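Soluble inorganic pyrophosphatase (Toxoplasma gondii, PDB 5WRT) probably hydrolyses inorganic diphosphate to phosphate with the help of magnesium ions. Local coordinates at residues Ile160-Asp164 and Pro165-Gln169; Asn171-Ala174 and Asp175-Leu179; Gly182-Pro185 and Gly186-Trp190; Phe191-Tyr194 and Lys195-Thr198; Phe205-Glu209 and Ala210-Ala214. All coordinates share one frame; numbering follows the deposited sequence.

Interaction 1 of 5, residues Ile160-Asp164 and Pro165-Gln169; sequences IREGD and PLFSQ
An Asx turn inside a type I beta turn carries D164 into P165-F167 where strand 152-161 ends. The carboxylate of D164 folds over the start of this turn, its CG anti to the backbone N (chi1 -177°), and OD2 accepts the backbone N-H of L166 at 3.0 Å. That donor comes from the anti side of the carboxylate, somewhat out of its plane. The backbone O of D164 is used as well: F167 N donates to it at 3.0 Å, from well above the carbonyl plane, which closes the type I turn. D164 thus accepts both bonds, and the other carboxylate oxygen, OD1, is held by the backbone N of S128.

Just before it, a type II turn runs from R161 to D164, so two turns share D164 and swing the chain back over the strand end on its way to helix 173-179. The F167 ring lies against that end. Its CD1 meets E162 CA at 3.4 Å, while E162 CB sits over one ring face as a CH-pi contact, 4.2 Å from the centroid and 25° off the normal. I160 O lies at the ring edge, near its plane, and I160 CG2 reaches CD1 of F167 at 4.0 Å. From strand 136-149, K140 adds a cation-pi contact with the same ring and a hydrogen bond to F167 O.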
loop_
_atom_site.group_PDB
_atom_site.type_symbol
_atom_site.label_atom_id
_atom_site.label_comp_id
_atom_site.label_asym_id
_atom_site.label_seq_id
_atom_site.Cartn_x
_atom_site.Cartn_y
_atom_site.Cartn_z
ATOM N N ILE A 160 19.025 4.041 5.050
ATOM C CA ILE A 160 19.576 2.748 4.667
ATOM C C ILE A 160 20.476 2.248 5.790
ATOM O O ILE A 160 21.294 3.003 6.328
ATOM C CB ILE A 160 20.342 2.811 3.330
ATOM C CG1 ILE A 160 20.938 1.441 2.994
ATOM C CG2 ILE A 160 21.421 3.886 3.356
ATOM C CD1 ILE A 160 19.904 0.411 2.596
ATOM N N ARG A 161 20.304 0.980 6.145
ATOM C CA ARG A 161 21.051 0.363 7.232
ATOM C C ARG A 161 22.521 0.201 6.858
ATOM O O ARG A 161 22.842 -0.258 5.758
ATOM C CB ARG A 161 20.422 -0.994 7.547
ATOM C CG ARG A 161 21.071 -1.799 8.638
ATOM C CD ARG A 161 20.313 -3.109 8.823
ATOM N NE ARG A 161 20.478 -4.002 7.678
ATOM C CZ ARG A 161 21.502 -4.834 7.522
ATOM N NH1 ARG A 161 22.454 -4.894 8.442
ATOM N NH2 ARG A 161 21.573 -5.608 6.448
ATOM N N GLU A 162 23.418 0.588 7.765
ATOM C CA GLU A 162 24.828 0.287 7.563
ATOM C C GLU A 162 25.030 -1.220 7.615
ATOM O O GLU A 162 24.561 -1.889 8.542
ATOM C CB GLU A 162 25.703 0.986 8.604
ATOM C CG GLU A 162 27.167 0.546 8.552
ATOM C CD GLU A 162 28.028 1.192 9.621
ATOM O OE1 GLU A 162 29.004 1.885 9.260
ATOM O OE2 GLU A 162 27.738 1.000 10.821
ATOM N N GLY A 163 25.724 -1.756 6.618
ATOM C CA GLY A 163 25.865 -3.181 6.441
ATOM C C GLY A 163 25.000 -3.758 5.340
ATOM O O GLY A 163 25.278 -4.869 4.872
ATOM N N ASP A 164 23.962 -3.041 4.923
ATOM C CA ASP A 164 23.229 -3.434 3.730
ATOM C C ASP A 164 24.142 -3.305 2.514
ATOM O O ASP A 164 24.960 -2.381 2.450
ATOM C CB ASP A 164 21.981 -2.570 3.551
ATOM C CG ASP A 164 21.143 -2.994 2.358
ATOM O OD1 ASP A 164 20.170 -3.755 2.547
ATOM O OD2 ASP A 164 21.463 -2.571 1.227
ATOM N N PRO A 165 24.047 -4.222 1.547
ATOM C CA PRO A 165 24.992 -4.189 0.417
ATOM C C PRO A 165 25.024 -2.869 -0.343
ATOM O O PRO A 165 26.084 -2.500 -0.863
ATOM C CB PRO A 165 24.503 -5.340 -0.472
ATOM C CG PRO A 165 23.847 -6.285 0.473
ATOM C CD PRO A 165 23.195 -5.425 1.519
ATOM N N LEU A 166 23.916 -2.138 -0.421
ATOM C CA LEU A 166 23.881 -0.897 -1.183
ATOM C C LEU A 166 24.195 0.339 -0.345
ATOM O O LEU A 166 23.991 1.458 -0.825
ATOM C CB LEU A 166 22.510 -0.722 -1.836
ATOM C CG LEU A 166 21.982 -1.837 -2.737
ATOM C CD1 LEU A 166 20.519 -1.594 -3.079
ATOM C CD2 LEU A 166 22.814 -1.924 -4.004
ATOM N N PHE A 167 24.677 0.164 0.888
ATOM C CA PHE A 167 24.902 1.298 1.777
ATOM C C PHE A 167 25.810 2.346 1.144
ATOM O O PHE A 167 25.437 3.519 1.023
ATOM C CB PHE A 167 25.490 0.809 3.101
ATOM C CG PHE A 167 25.824 1.913 4.058
ATOM C CD1 PHE A 167 24.852 2.437 4.889
ATOM C CD2 PHE A 167 27.112 2.426 4.130
ATOM C CE1 PHE A 167 25.151 3.449 5.774
ATOM C CE2 PHE A 167 27.417 3.443 5.013
ATOM C CZ PHE A 167 26.433 3.954 5.836
ATOM N N SER A 168 27.010 1.938 0.728
ATOM C CA SER A 168 27.965 2.891 0.172
ATOM C C SER A 168 27.508 3.468 -1.161
ATOM O O SER A 168 28.038 4.498 -1.591
ATOM C CB SER A 168 29.336 2.236 0.009
ATOM O OG SER A 168 29.277 1.159 -0.909
ATOM N N GLN A 169 26.549 2.826 -1.826
ATOM C CA GLN A 169 26.065 3.282 -3.120
ATOM C C GLN A 169 24.862 4.209 -3.023
ATOM O O GLN A 169 24.525 4.869 -4.013
ATOM C CB GLN A 169 25.693 2.078 -3.988
ATOM C CG GLN A 169 26.876 1.339 -4.580
ATOM C CD GLN A 169 26.442 0.242 -5.526
ATOM O OE1 GLN A 169 26.220 -0.896 -5.114
ATOM N NE2 GLN A 169 26.304 0.581 -6.803
#

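Interaction 2 of 5, residues Asn171-Ala174 and Asp175-Leu179; sequences NSVA and DVERL
N171 meets D175 through its backbone: N171 N donates to D175 OD2 at 3.0 Å, along the anti lone pair of that oxygen, the one turned away from OD1. Its amide group takes another path, with OD1 hydrogen-bonded to K140 of strand 136-149 and the amide plane standing 78° from the D175 carboxylate.

S172 follows at the N-cap of helix 173-179. Its N-H also leans on D175 OD2, but weakly, at 3.5 Å. The serine hydroxyl does not bond back to the D175 N-H, so at most a weak acidic half of a capping box is formed. The O of S172 takes two weak bonds, from the N-H groups of D175 and V176.

V173 O opens the regular helical pattern with a straight bond from E177 N (2.9 Å, 173°). Its CG1 runs alongside E177, touching CG at 4.1 Å, both side chains pointing the same way. The next bond, R178 N to A174 O, is weak.

On D175, CG lies beside the backbone N (chi1 -62°), which turns the carboxylate back over the helix start. OD1 receives R178 NH2 in a salt bridge of 3.0 Å, the guanidinium offering its edge while standing above the carboxylate plane. One acid thus serves the amide hydrogens before the helix with one oxygen and a cation one turn on with the other, and its negative charge would probably suit the N-terminal end of the helix dipole.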
loop_
_atom_site.group_PDB
_atom_site.type_symbol
_atom_site.label_atom_id
_atom_site.label_comp_id
_atom_site.label_asym_id
_atom_site.label_seq_id
_atom_site.Cartn_x
_atom_site.Cartn_y
_atom_site.Cartn_z
ATOM N N ASN A 171 23.251 7.498 -1.330
ATOM C CA ASN A 171 23.486 8.708 -0.554
ATOM C C ASN A 171 22.383 9.751 -0.668
ATOM O O ASN A 171 22.379 10.694 0.132
ATOM C CB ASN A 171 24.823 9.358 -0.949
ATOM C CG ASN A 171 25.991 8.395 -0.861
ATOM O OD1 ASN A 171 26.358 7.949 0.226
ATOM N ND2 ASN A 171 26.579 8.064 -2.005
ATOM N N SER A 172 21.455 9.621 -1.614
ATOM C CA SER A 172 20.334 10.545 -1.712
ATOM C C SER A 172 19.169 9.852 -2.412
ATOM O O SER A 172 19.270 8.700 -2.844
ATOM C CB SER A 172 20.726 11.838 -2.433
ATOM O OG SER A 172 19.874 12.903 -2.037
ATOM N N VAL A 173 18.054 10.581 -2.514
ATOM C CA VAL A 173 16.855 10.078 -3.185
ATOM C C VAL A 173 17.176 9.603 -4.596
ATOM O O VAL A 173 16.674 8.567 -5.048
ATOM C CB VAL A 173 15.762 11.162 -3.195
ATOM C CG1 VAL A 173 14.545 10.685 -3.977
ATOM C CG2 VAL A 173 15.378 11.545 -1.774
ATOM N N ALA A 174 18.012 10.357 -5.315
ATOM C CA ALA A 174 18.298 10.027 -6.708
ATOM C C ALA A 174 18.915 8.639 -6.841
ATOM O O ALA A 174 18.609 7.906 -7.790
ATOM C CB ALA A 174 19.218 11.086 -7.316
ATOM N N ASP A 175 19.788 8.259 -5.904
ATOM C CA ASP A 175 20.363 6.917 -5.935
ATOM C C ASP A 175 19.300 5.853 -5.692
ATOM O O ASP A 175 19.344 4.775 -6.296
ATOM C CB ASP A 175 21.489 6.800 -4.909
ATOM C CG ASP A 175 22.633 7.752 -5.188
ATOM O OD1 ASP A 175 22.903 8.026 -6.377
ATOM O OD2 ASP A 175 23.266 8.225 -4.221
ATOM N N VAL A 176 18.340 6.133 -4.808
ATOM C CA VAL A 176 17.268 5.178 -4.548
ATOM C C VAL A 176 16.399 5.007 -5.787
ATOM O O VAL A 176 16.086 3.882 -6.195
ATOM C CB VAL A 176 16.437 5.622 -3.331
ATOM C CG1 VAL A 176 15.350 4.600 -3.027
ATOM C CG2 VAL A 176 17.333 5.834 -2.122
ATOM N N GLU A 177 15.992 6.121 -6.399
ATOM C CA GLU A 177 15.230 6.052 -7.642
ATOM C C GLU A 177 15.985 5.288 -8.725
ATOM O O GLU A 177 15.364 4.633 -9.570
ATOM C CB GLU A 177 14.891 7.464 -8.126
ATOM C CG GLU A 177 13.918 8.243 -7.233
ATOM C CD GLU A 177 12.469 7.783 -7.334
ATOM O OE1 GLU A 177 11.574 8.624 -7.100
ATOM O OE2 GLU A 177 12.216 6.598 -7.643
ATOM N N ARG A 178 17.320 5.355 -8.712
ATOM C CA ARG A 178 18.119 4.719 -9.754
ATOM C C ARG A 178 18.318 3.231 -9.487
ATOM O O ARG A 178 18.149 2.404 -10.390
ATOM C CB ARG A 178 19.478 5.413 -9.874
ATOM C CG ARG A 178 20.301 4.960 -11.072
ATOM C CD ARG A 178 21.498 5.868 -11.319
ATOM N NE ARG A 178 22.180 6.244 -10.082
ATOM C CZ ARG A 178 23.112 5.509 -9.485
ATOM N NH1 ARG A 178 23.483 4.348 -10.009
ATOM N NH2 ARG A 178 23.678 5.935 -8.363
ATOM N N LEU A 179 18.677 2.873 -8.255
ATOM C CA LEU A 179 19.064 1.508 -7.930
ATOM C C LEU A 179 17.967 0.702 -7.248
ATOM O O LEU A 179 18.145 -0.505 -7.054
ATOM C CB LEU A 179 20.308 1.516 -7.031
ATOM C CG LEU A 179 21.543 2.229 -7.581
ATOM C CD1 LEU A 179 22.587 2.394 -6.490
ATOM C CD2 LEU A 179 22.116 1.463 -8.759
#

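Interaction 3 of 5, residues Gly182-Pro185 and Gly186-Trp190; sequences GVVP and GIREW
P185, G186 and R188 carry the contact in the first turns of helix 183-193. The carbonyl O of P185 accepts E189 N at 2.8 Å, while its CA and CB lie near the guanidinium of R188. G186 N donates in turn to G182 O, also at 2.8 Å but from above the carbonyl plane. G182 is the N-cap, and its O additionally receives W193 NE1 of the second subunit, so the start of this helix is part of the dimer interface. V183 packs against the same tryptophan.

R188 N bonds to V184 O at 3.0 Å, continuing the i to i+4 ladder. Its side chain then runs out extended, CG anti to the backbone N (chi1 178°), before a bend at chi3 brings the guanidinium back over the previous turn: R188 NH2 lies 3.9 Å from P185 CA, 4.1 Å from P185 CB and 4.2 Å from V184 CG1. The helix rests on strand 204-212, with R188 packing on F205 and V184 on A211. On another side of the helix, I187 CD1 lies alongside V183 CG1 at 3.9 Å, and I187 also packs on L145 of strand 136-149.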
loop_
_atom_site.group_PDB
_atom_site.type_symbol
_atom_site.label_atom_id
_atom_site.label_comp_id
_atom_site.label_asym_id
_atom_site.label_seq_id
_atom_site.Cartn_x
_atom_site.Cartn_y
_atom_site.Cartn_z
ATOM N N GLY A 182 10.677 1.953 -7.468
ATOM C CA GLY A 182 9.451 1.749 -6.732
ATOM C C GLY A 182 9.552 1.913 -5.233
ATOM O O GLY A 182 8.517 1.876 -4.555
ATOM N N VAL A 183 10.752 2.102 -4.684
ATOM C CA VAL A 183 10.886 2.220 -3.234
ATOM C C VAL A 183 10.340 3.558 -2.752
ATOM O O VAL A 183 9.501 3.611 -1.845
ATOM C CB VAL A 183 12.351 2.017 -2.808
ATOM C CG1 VAL A 183 12.541 2.450 -1.362
ATOM C CG2 VAL A 183 12.740 0.558 -2.978
ATOM N N VAL A 184 10.805 4.659 -3.348
ATOM C CA VAL A 184 10.308 5.978 -2.950
ATOM C C VAL A 184 8.814 6.128 -3.217
ATOM O O VAL A 184 8.083 6.513 -2.289
ATOM C CB VAL A 184 11.148 7.086 -3.614
ATOM C CG1 VAL A 184 10.542 8.449 -3.321
ATOM C CG2 VAL A 184 12.585 7.026 -3.123
ATOM N N PRO A 185 8.293 5.854 -4.420
ATOM C CA PRO A 185 6.835 5.957 -4.600
ATOM C C PRO A 185 6.064 4.916 -3.811
ATOM O O PRO A 185 4.940 5.197 -3.375
ATOM C CB PRO A 185 6.650 5.775 -6.113
ATOM C CG PRO A 185 7.834 5.003 -6.547
ATOM C CD PRO A 185 8.964 5.460 -5.675
ATOM N N GLY A 186 6.630 3.726 -3.606
ATOM C CA GLY A 186 5.952 2.734 -2.787
ATOM C C GLY A 186 5.748 3.204 -1.359
ATOM O O GLY A 186 4.691 2.978 -0.767
ATOM N N ILE A 187 6.753 3.876 -0.792
ATOM C CA ILE A 187 6.623 4.402 0.564
ATOM C C ILE A 187 5.637 5.563 0.600
ATOM O O ILE A 187 4.801 5.656 1.507
ATOM C CB ILE A 187 8.003 4.809 1.113
ATOM C CG1 ILE A 187 8.857 3.570 1.380
ATOM C CG2 ILE A 187 7.855 5.645 2.377
ATOM C CD1 ILE A 187 10.331 3.870 1.535
ATOM N N ARG A 188 5.710 6.463 -0.386
ATOM C CA ARG A 188 4.784 7.592 -0.426
ATOM C C ARG A 188 3.342 7.118 -0.556
ATOM O O ARG A 188 2.453 7.593 0.159
ATOM C CB ARG A 188 5.136 8.535 -1.577
ATOM C CG ARG A 188 4.171 9.715 -1.699
ATOM C CD ARG A 188 4.617 10.727 -2.746
ATOM N NE ARG A 188 5.335 10.084 -3.840
ATOM C CZ ARG A 188 6.527 10.467 -4.284
ATOM N NH1 ARG A 188 7.141 11.508 -3.739
ATOM N NH2 ARG A 188 7.100 9.809 -5.282
ATOM N N GLU A 189 3.090 6.181 -1.471
ATOM C CA GLU A 189 1.724 5.716 -1.679
ATOM C C GLU A 189 1.230 4.889 -0.500
ATOM O O GLU A 189 0.029 4.890 -0.207
ATOM C CB GLU A 189 1.632 4.908 -2.973
ATOM C CG GLU A 189 1.912 5.719 -4.234
ATOM C CD GLU A 189 1.166 7.042 -4.278
ATOM O OE1 GLU A 189 -0.017 7.085 -3.877
ATOM O OE2 GLU A 189 1.771 8.046 -4.709
ATOM N N TRP A 190 2.132 4.186 0.187
ATOM C CA TRP A 190 1.731 3.422 1.363
ATOM C C TRP A 190 1.177 4.341 2.443
ATOM O O TRP A 190 0.076 4.120 2.961
ATOM C CB TRP A 190 2.915 2.616 1.901
ATOM C CG TRP A 190 2.503 1.486 2.796
ATOM C CD1 TRP A 190 2.371 0.173 2.448
ATOM C CD2 TRP A 190 2.153 1.569 4.184
ATOM N NE1 TRP A 190 1.968 -0.566 3.532
ATOM C CE2 TRP A 190 1.824 0.267 4.611
ATOM C CE3 TRP A 190 2.088 2.617 5.108
ATOM C CZ2 TRP A 190 1.438 -0.015 5.920
ATOM C CZ3 TRP A 190 1.704 2.334 6.408
ATOM C CH2 TRP A 190 1.384 1.030 6.801
#

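Interaction 4 of 5, residues Phe191-Tyr194 and Lys195-Thr198; sequences FRWY and KLPT
The chain passes from helix 183-193 to helix 196-199 through a type I beta turn spanning W193 to L196, closed by a bond from L196 N to W193 O (3.0 Å, 166°). The donor stands above the carbonyl plane. A water bridges the same bend, donating to R192 O at 2.8 Å and accepting from K195 N at 3.0 Å.

Y194 and K195 carry the side-chain contact, lying side by side and pointing the same way. With Y194 CG placed between the backbone N and the carbonyl carbon (chi1 78°), the ring stands beside the lysine chain, and K195 CG sits over the centre of one face, 3.6 Å from the centroid and 12° off the normal: a CH-pi contact. Farther along, K195 CE comes to 3.2 Å from Y194 OH. The ammonium group continues past the ring to a salt bridge with D149 of strand 136-149. W193 and L196 also run alongside each other, CD2 of L196 reaching CE3 of W193 at the indole edge, 4.1 Å away.

W193 belongs to the dimer interface, where it meets W91 of the second subunit edge-to-face. Y194 stacks on W190 and lies close to the magnesium site, its side chain about 5 Å from that of D154 and about 8 Å from a bound magnesium ion.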
loop_
_atom_site.group_PDB
_atom_site.type_symbol
_atom_site.label_atom_id
_atom_site.label_comp_id
_atom_site.label_asym_id
_atom_site.label_seq_id
_atom_site.Cartn_x
_atom_site.Cartn_y
_atom_site.Cartn_z
ATOM N N PHE A 191 1.924 5.388 2.790
ATOM C CA PHE A 191 1.489 6.295 3.843
ATOM C C PHE A 191 0.404 7.261 3.385
ATOM O O PHE A 191 -0.274 7.851 4.232
ATOM C CB PHE A 191 2.691 7.057 4.401
ATOM C CG PHE A 191 3.547 6.227 5.313
ATOM C CD1 PHE A 191 3.144 5.969 6.614
ATOM C CD2 PHE A 191 4.737 5.678 4.864
ATOM C CE1 PHE A 191 3.922 5.195 7.456
ATOM C CE2 PHE A 191 5.519 4.902 5.703
ATOM C CZ PHE A 191 5.110 4.660 7.000
ATOM N N ARG A 192 0.216 7.429 2.075
ATOM C CA ARG A 192 -0.895 8.246 1.599
ATOM C C ARG A 192 -2.230 7.538 1.803
ATOM O O ARG A 192 -3.231 8.176 2.145
ATOM C CB ARG A 192 -0.708 8.602 0.123
ATOM C CG ARG A 192 -1.681 9.667 -0.377
ATOM C CD ARG A 192 -2.053 9.463 -1.840
ATOM N NE ARG A 192 -0.896 9.538 -2.727
ATOM C CZ ARG A 192 -0.400 10.670 -3.218
ATOM N NH1 ARG A 192 -0.962 11.833 -2.914
ATOM N NH2 ARG A 192 0.656 10.637 -4.020
ATOM N N TRP A 193 -2.260 6.218 1.612
ATOM C CA TRP A 193 -3.507 5.475 1.512
ATOM C C TRP A 193 -3.833 4.615 2.727
ATOM O O TRP A 193 -4.973 4.152 2.838
ATOM C CB TRP A 193 -3.480 4.576 0.264
ATOM C CG TRP A 193 -3.546 5.330 -1.031
ATOM C CD1 TRP A 193 -2.501 5.642 -1.853
ATOM C CD2 TRP A 193 -4.721 5.856 -1.658
ATOM N NE1 TRP A 193 -2.952 6.336 -2.950
ATOM C CE2 TRP A 193 -4.312 6.481 -2.855
ATOM C CE3 TRP A 193 -6.079 5.863 -1.325
ATOM C CZ2 TRP A 193 -5.212 7.105 -3.718
ATOM C CZ3 TRP A 193 -6.971 6.483 -2.182
ATOM C CH2 TRP A 193 -6.533 7.096 -3.364
ATOM N N TYR A 194 -2.884 4.386 3.639
ATOM C CA TYR A 194 -3.058 3.315 4.620
ATOM C C TYR A 194 -4.139 3.598 5.660
ATOM O O TYR A 194 -4.557 2.669 6.358
ATOM C CB TYR A 194 -1.732 3.006 5.320
ATOM C CG TYR A 194 -1.326 3.988 6.394
ATOM C CD1 TYR A 194 -1.078 5.318 6.090
ATOM C CD2 TYR A 194 -1.181 3.578 7.714
ATOM C CE1 TYR A 194 -0.699 6.216 7.070
ATOM C CE2 TYR A 194 -0.803 4.467 8.701
ATOM C CZ TYR A 194 -0.563 5.787 8.373
ATOM O OH TYR A 194 -0.186 6.679 9.351
ATOM N N LYS A 195 -4.603 4.838 5.790
ATOM C CA LYS A 195 -5.659 5.145 6.743
ATOM C C LYS A 195 -7.012 5.361 6.071
ATOM O O LYS A 195 -7.955 5.816 6.726
ATOM C CB LYS A 195 -5.281 6.372 7.572
ATOM C CG LYS A 195 -4.125 6.158 8.535
ATOM C CD LYS A 195 -3.763 7.467 9.229
ATOM C CE LYS A 195 -3.076 7.205 10.574
ATOM N NZ LYS A 195 -3.398 8.231 11.623
ATOM N N LEU A 196 -7.124 5.059 4.778
ATOM C CA LEU A 196 -8.431 5.103 4.127
ATOM C C LEU A 196 -9.403 4.080 4.699
ATOM O O LEU A 196 -10.565 4.443 4.950
ATOM C CB LEU A 196 -8.279 4.939 2.612
ATOM C CG LEU A 196 -9.567 5.238 1.836
ATOM C CD1 LEU A 196 -9.827 6.738 1.781
ATOM C CD2 LEU A 196 -9.522 4.647 0.434
ATOM N N PRO A 197 -9.030 2.812 4.916
ATOM C CA PRO A 197 -10.013 1.878 5.486
ATOM C C PRO A 197 -10.361 2.181 6.932
ATOM O O PRO A 197 -11.505 1.955 7.340
ATOM C CB PRO A 197 -9.328 0.509 5.350
ATOM C CG PRO A 197 -8.185 0.722 4.409
ATOM C CD PRO A 197 -7.760 2.131 4.609
ATOM N N THR A 198 -9.410 2.690 7.717
ATOM C CA THR A 198 -9.665 2.926 9.134
ATOM C C THR A 198 -10.325 4.279 9.382
ATOM O O THR A 198 -11.200 4.393 10.248
ATOM C CB THR A 198 -8.361 2.815 9.928
ATOM O OG1 THR A 198 -7.327 3.553 9.267
ATOM C CG2 THR A 198 -7.937 1.359 10.048
HETATM O O HOH W 1 -4.809 7.459 4.340
#

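Interaction 5 of 5, residues Phe205-Glu209 and Ala210-Ala214; sequences FGHDE and AALPA
H207 meets L212 across a break in strand 204-212, ring against isobutyl group. From CB, which points toward A210-A214, the side chain continues with CG beside the backbone N (chi1 -64°), which places the ring on the leucine side, and chi2 near -87° turns its face to L212. At H207 CG the nearest partner is L212 CD2, 4.1 Å away, and the same methyl is equally close to ND1. CD2 of the H207 ring touches L212 CD1 at 3.9 Å, and H207 NE2 at the far end comes to 3.8 Å from that methyl. L212 CD1 thus sits over the centre of the ring, 11° off its normal, in a CH-pi contact, with the two side chains crossing at about a right angle. Both also pack on W155 of strand 152-161.

The break itself is a short left-handed turn: H207, D208 and E209 all have positive phi. Two successive bonds fit it, E209 N to G206 O at 3.0 Å and A210 N to H207 O at 3.1 Å. A water donates to G206 O and to A210 O, bridging the two ends of the turn. On either side of the turn the strand pairs with strand 136-149, G206 bonding to A146 and L212 to A144. E209 reaches across to helix 183-193, its carboxylate forming a salt bridge with R192.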
loop_
_atom_site.group_PDB
_atom_site.type_symbol
_atom_site.label_atom_id
_atom_site.label_comp_id
_atom_site.label_asym_id
_atom_site.label_seq_id
_atom_site.Cartn_x
_atom_site.Cartn_y
_atom_site.Cartn_z
ATOM N N PHE A 205 0.810 15.373 1.189
ATOM C CA PHE A 205 2.245 15.538 1.360
ATOM C C PHE A 205 2.626 16.980 1.078
ATOM O O PHE A 205 2.188 17.559 0.080
ATOM C CB PHE A 205 3.029 14.595 0.439
ATOM C CG PHE A 205 2.910 13.148 0.816
ATOM C CD1 PHE A 205 1.916 12.356 0.266
ATOM C CD2 PHE A 205 3.788 12.580 1.725
ATOM C CE1 PHE A 205 1.801 11.022 0.615
ATOM C CE2 PHE A 205 3.677 11.248 2.080
ATOM C CZ PHE A 205 2.681 10.467 1.524
ATOM N N GLY A 206 3.431 17.557 1.963
ATOM C CA GLY A 206 3.974 18.876 1.733
ATOM C C GLY A 206 5.062 18.839 0.675
ATOM O O GLY A 206 5.441 17.790 0.152
ATOM N N HIS A 207 5.570 20.030 0.354
ATOM C CA HIS A 207 6.646 20.192 -0.627
ATOM C C HIS A 207 6.285 19.554 -1.965
ATOM O O HIS A 207 7.127 18.957 -2.640
ATOM C CB HIS A 207 7.967 19.628 -0.097
ATOM C CG HIS A 207 8.492 20.343 1.110
ATOM N ND1 HIS A 207 9.291 21.463 1.024
ATOM C CD2 HIS A 207 8.337 20.093 2.433
ATOM C CE1 HIS A 207 9.601 21.876 2.240
ATOM N NE2 HIS A 207 9.034 21.062 3.113
ATOM N N ASP A 208 5.010 19.673 -2.348
ATOM C CA ASP A 208 4.509 19.141 -3.618
ATOM C C ASP A 208 4.777 17.641 -3.746
ATOM O O ASP A 208 5.073 17.138 -4.832
ATOM C CB ASP A 208 5.096 19.904 -4.810
ATOM C CG ASP A 208 4.698 21.369 -4.816
ATOM O OD1 ASP A 208 3.540 21.678 -4.457
ATOM O OD2 ASP A 208 5.544 22.215 -5.180
ATOM N N GLU A 209 4.689 16.926 -2.623
ATOM C CA GLU A 209 4.852 15.475 -2.531
ATOM C C GLU A 209 6.274 15.006 -2.805
ATOM O O GLU A 209 6.508 13.794 -2.889
ATOM C CB GLU A 209 3.899 14.728 -3.472
ATOM C CG GLU A 209 2.451 15.169 -3.383
ATOM C CD GLU A 209 1.502 14.137 -3.951
ATOM O OE1 GLU A 209 1.971 13.227 -4.667
ATOM O OE2 GLU A 209 0.289 14.235 -3.678
ATOM N N ALA A 210 7.233 15.916 -2.940
ATOM C CA ALA A 210 8.593 15.511 -3.258
ATOM C C ALA A 210 9.250 14.805 -2.078
ATOM O O ALA A 210 8.961 15.086 -0.911
ATOM C CB ALA A 210 9.431 16.725 -3.661
ATOM N N ALA A 211 10.140 13.869 -2.396
ATOM C CA ALA A 211 11.044 13.314 -1.396
ATOM C C ALA A 211 12.190 14.301 -1.226
ATOM O O ALA A 211 13.015 14.468 -2.128
ATOM C CB ALA A 211 11.547 11.938 -1.820
ATOM N N LEU A 212 12.232 14.967 -0.077
ATOM C CA LEU A 212 13.258 15.965 0.163
ATOM C C LEU A 212 14.640 15.308 0.153
ATOM O O LEU A 212 14.784 14.146 0.542
ATOM C CB LEU A 212 12.998 16.666 1.494
ATOM C CG LEU A 212 11.915 17.750 1.433
ATOM C CD1 LEU A 212 11.936 18.624 2.676
ATOM C CD2 LEU A 212 12.031 18.594 0.169
ATOM N N PRO A 213 15.667 16.022 -0.301
ATOM C CA PRO A 213 17.007 15.425 -0.390
ATOM C C PRO A 213 17.563 15.064 0.980
ATOM O O PRO A 213 17.061 15.481 2.026
ATOM C CB PRO A 213 17.850 16.516 -1.062
ATOM C CG PRO A 213 16.870 17.435 -1.706
ATOM C CD PRO A 213 15.613 17.366 -0.897
ATOM N N ALA A 214 18.628 14.257 0.950
ATOM C CA ALA A 214 19.232 13.743 2.178
ATOM C C ALA A 214 19.636 14.869 3.120
ATOM O O ALA A 214 19.454 14.761 4.340
ATOM C CB ALA A 214 20.438 12.867 1.843
HETATM O O HOH W 2 6.869 15.541 0.898
#

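Overall arrangement
The five contacts follow the chain from one strand of the mixed sheet, 152-161, through helices 173-179, 183-193 and 196-199 beside it, to another strand, 204-212. Interactions 1 and 2 lie about 12 Å apart between centres and touch through Q169; interaction 2 packs V176 and E177 on interaction 3. Interactions 3 and 4 are about 13 Å apart between centres and share one helix. Interaction 5 closes the path: A214 touches 171-174, while F205 meets R188 and R192, and E209 pairs with R192. Interactions 1 and 4, about 30 Å apart between centres, mark the extremes. Interactions 3 and 4 lie at the dimer interface, and 4 also comes near the magnesium site.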